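Ripening-associated protein (Musa acuminata, PDB 4PIT) is a jacalin-related lectin that binds mannose-containing sugars, here an engineered variant carrying dimannose in two neighbouring carbohydrate pockets. Local coordinates at residues P22-I27 and E51-G56. The protein carries 1 engineered substitution. Numbering follows the deposited sequence.
Sequences PAYRII and ETRHYG
Tyr24 and Arg53 meet on the surface of a jacalin-type beta-prism, and they illustrate how parts of a fold separated by an intervening strand can be joined by long side chains and one water. Tyr24 immediately precedes strand 25-33, and its side chain meets Arg53 of the outermost strand 49-56 across strand 37-46, which runs between the two strands, antiparallel to both. The terminal part of the arginine crosses the tyrosine at about a right angle, the ring and guanidinium planes lying 75° apart. Tyr24 CE2 sits over one face of the guanidinium, 3.9 Å from Arg53 NH1, while Arg53 NH1 comes to 3.4 Å from Tyr24 OH. In Arg53, CG lies anti to the carbonyl carbon (chi1 -66°) and the chain runs extended on to NE, which carries the guanidinium out toward the tyrosine. A water completes the link: it is hydrogen-bonded to Tyr24 OH at 2.8 Å and, in the guanidinium plane, accepts a hydrogen bond from Arg53 NH2 at 2.8 Å.

Behind the arginine, Glu51, two residues earlier on the same strand, steadies it in a salt bridge that probably also offsets its charge. On the other partner, Phe44 stacks on the Tyr24 ring and Tyr46 packs edge-to-face with it; Phe44, from the intervening strand, also touches the side chains of Glu51 and Arg53. The bridge itself is a nearly straight bond from Arg53 NE to Glu51 OE2, 2.9 Å long with an angle of 164° at the hydrogen, meeting the oxygen from above the carboxylate plane.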
loop_
_atom_site.group_PDB
_atom_site.type_symbol
_atom_site.label_atom_id
_atom_site.label_comp_id
_atom_site.label_asym_id
_atom_site.label_seq_id
_atom_site.Cartn_x
_atom_site.Cartn_y
_atom_site.Cartn_z
ATOM N N PRO B 22 7.230 4.869 14.908
ATOM C CA PRO B 22 6.497 6.025 14.374
ATOM C C PRO B 22 6.650 7.328 15.150
ATOM O O PRO B 22 5.893 8.252 14.882
ATOM C CB PRO B 22 5.057 5.565 14.558
ATOM C CG PRO B 22 5.082 4.822 15.847
ATOM C CD PRO B 22 6.482 4.218 15.992
ATOM N N ALA B 23 7.564 7.398 16.120
ATOM C CA ALA B 23 7.611 8.556 17.004
ATOM C C ALA B 23 8.443 9.737 16.537
ATOM O O ALA B 23 8.339 10.816 17.147
ATOM C CB ALA B 23 8.121 8.115 18.363
ATOM N N TYR B 24 9.285 9.559 15.513
ATOM C CA TYR B 24 10.253 10.595 15.152
ATOM C C TYR B 24 9.801 11.457 14.011
ATOM O O TYR B 24 8.898 11.064 13.255
ATOM C CB TYR B 24 11.561 9.901 14.747
ATOM C CG TYR B 24 12.080 8.888 15.745
ATOM C CD1 TYR B 24 12.141 9.185 17.107
ATOM C CD2 TYR B 24 12.580 7.667 15.326
ATOM C CE1 TYR B 24 12.611 8.249 18.030
ATOM C CE2 TYR B 24 13.096 6.745 16.235
ATOM C CZ TYR B 24 13.096 7.033 17.584
ATOM O OH TYR B 24 13.571 6.086 18.466
ATOM N N ARG B 25 10.433 12.644 13.887
ATOM C CA ARG B 25 10.126 13.529 12.773
ATOM C C ARG B 25 11.167 13.297 11.675
ATOM O O ARG B 25 12.325 13.689 11.828
ATOM C CB ARG B 25 10.120 14.991 13.198
ATOM C CG ARG B 25 9.783 15.877 12.005
ATOM C CD ARG B 25 9.878 17.337 12.345
ATOM N NE ARG B 25 9.546 18.150 11.182
ATOM C CZ ARG B 25 9.404 19.472 11.218
ATOM N NH1 ARG B 25 9.575 20.133 12.360
ATOM N NH2 ARG B 25 9.099 20.143 10.117
ATOM N N ILE B 26 10.752 12.698 10.565
ATOM C CA ILE B 26 11.676 12.471 9.446
ATOM C C ILE B 26 12.025 13.815 8.852
ATOM O O ILE B 26 11.096 14.574 8.502
ATOM C CB ILE B 26 11.061 11.553 8.374
ATOM C CG1 ILE B 26 10.794 10.144 8.909
ATOM C CG2 ILE B 26 11.929 11.491 7.113
ATOM C CD1 ILE B 26 9.650 9.456 8.067
ATOM N N ILE B 27 13.336 14.102 8.684
ATOM C CA ILE B 27 13.711 15.365 8.025
ATOM C C ILE B 27 14.361 15.104 6.664
ATOM O O ILE B 27 14.266 15.968 5.796
ATOM C CB ILE B 27 14.545 16.282 8.921
ATOM C CG1 ILE B 27 15.877 15.674 9.322
ATOM C CG2 ILE B 27 13.712 16.726 10.156
ATOM C CD1 ILE B 27 16.919 16.775 9.898
ATOM N N GLU B 51 19.422 12.561 14.497
ATOM C CA GLU B 51 20.081 11.258 14.409
ATOM C C GLU B 51 19.913 10.731 13.007
ATOM O O GLU B 51 18.891 10.999 12.374
ATOM C CB GLU B 51 19.455 10.289 15.432
ATOM C CG GLU B 51 20.121 8.918 15.545
ATOM C CD GLU B 51 19.497 7.963 16.549
ATOM O OE1 GLU B 51 19.041 8.437 17.616
ATOM O OE2 GLU B 51 19.516 6.735 16.295
ATOM N N THR B 52 20.849 9.913 12.565
ATOM C CA THR B 52 20.762 9.231 11.262
ATOM C C THR B 52 20.929 7.756 11.477
ATOM O O THR B 52 21.857 7.340 12.177
ATOM C CB THR B 52 21.836 9.760 10.275
ATOM O OG1 THR B 52 21.612 11.161 10.032
ATOM C CG2 THR B 52 21.846 8.998 8.931
ATOM N N ARG B 53 20.011 6.953 10.905
ATOM C CA ARG B 53 20.155 5.502 10.937
ATOM C C ARG B 53 20.356 5.031 9.530
ATOM O O ARG B 53 19.614 5.473 8.638
ATOM C CB ARG B 53 18.922 4.830 11.571
ATOM C CG ARG B 53 18.814 5.195 13.049
ATOM C CD ARG B 53 17.658 4.540 13.743
ATOM N NE ARG B 53 17.533 5.065 15.106
ATOM C CZ ARG B 53 16.620 4.662 15.981
ATOM N NH1 ARG B 53 16.560 5.220 17.190
ATOM N NH2 ARG B 53 15.731 3.735 15.642
ATOM N N HIS B 54 21.296 4.083 9.329
ATOM C CA HIS B 54 21.581 3.486 8.035
ATOM C C HIS B 54 21.050 2.066 7.996
ATOM O O HIS B 54 21.322 1.280 8.912
ATOM C CB HIS B 54 23.112 3.446 7.743
ATOM C CG HIS B 54 23.407 2.842 6.396
ATOM N ND1 HIS B 54 23.263 3.591 5.234
ATOM C CD2 HIS B 54 23.759 1.574 6.062
ATOM C CE1 HIS B 54 23.542 2.758 4.230
ATOM N NE2 HIS B 54 23.886 1.548 4.680
ATOM N N TYR B 55 20.342 1.719 6.919
ATOM C CA TYR B 55 19.821 0.374 6.706
ATOM C C TYR B 55 20.282 -0.139 5.364
ATOM O O TYR B 55 20.322 0.629 4.403
ATOM C CB TYR B 55 18.296 0.361 6.768
ATOM C CG TYR B 55 17.747 1.005 8.024
ATOM C CD1 TYR B 55 17.975 0.444 9.280
ATOM C CD2 TYR B 55 17.012 2.184 7.956
ATOM C CE1 TYR B 55 17.430 1.026 10.436
ATOM C CE2 TYR B 55 16.461 2.762 9.096
ATOM C CZ TYR B 55 16.683 2.192 10.327
ATOM O OH TYR B 55 16.076 2.799 11.419
ATOM N N GLY B 56 20.602 -1.421 5.286
ATOM C CA GLY B 56 21.130 -1.968 4.042
ATOM C C GLY B 56 22.650 -1.872 4.012
ATOM O O GLY B 56 23.275 -1.622 5.044
HETATM O O HOH W 1 13.455 3.493 17.328
#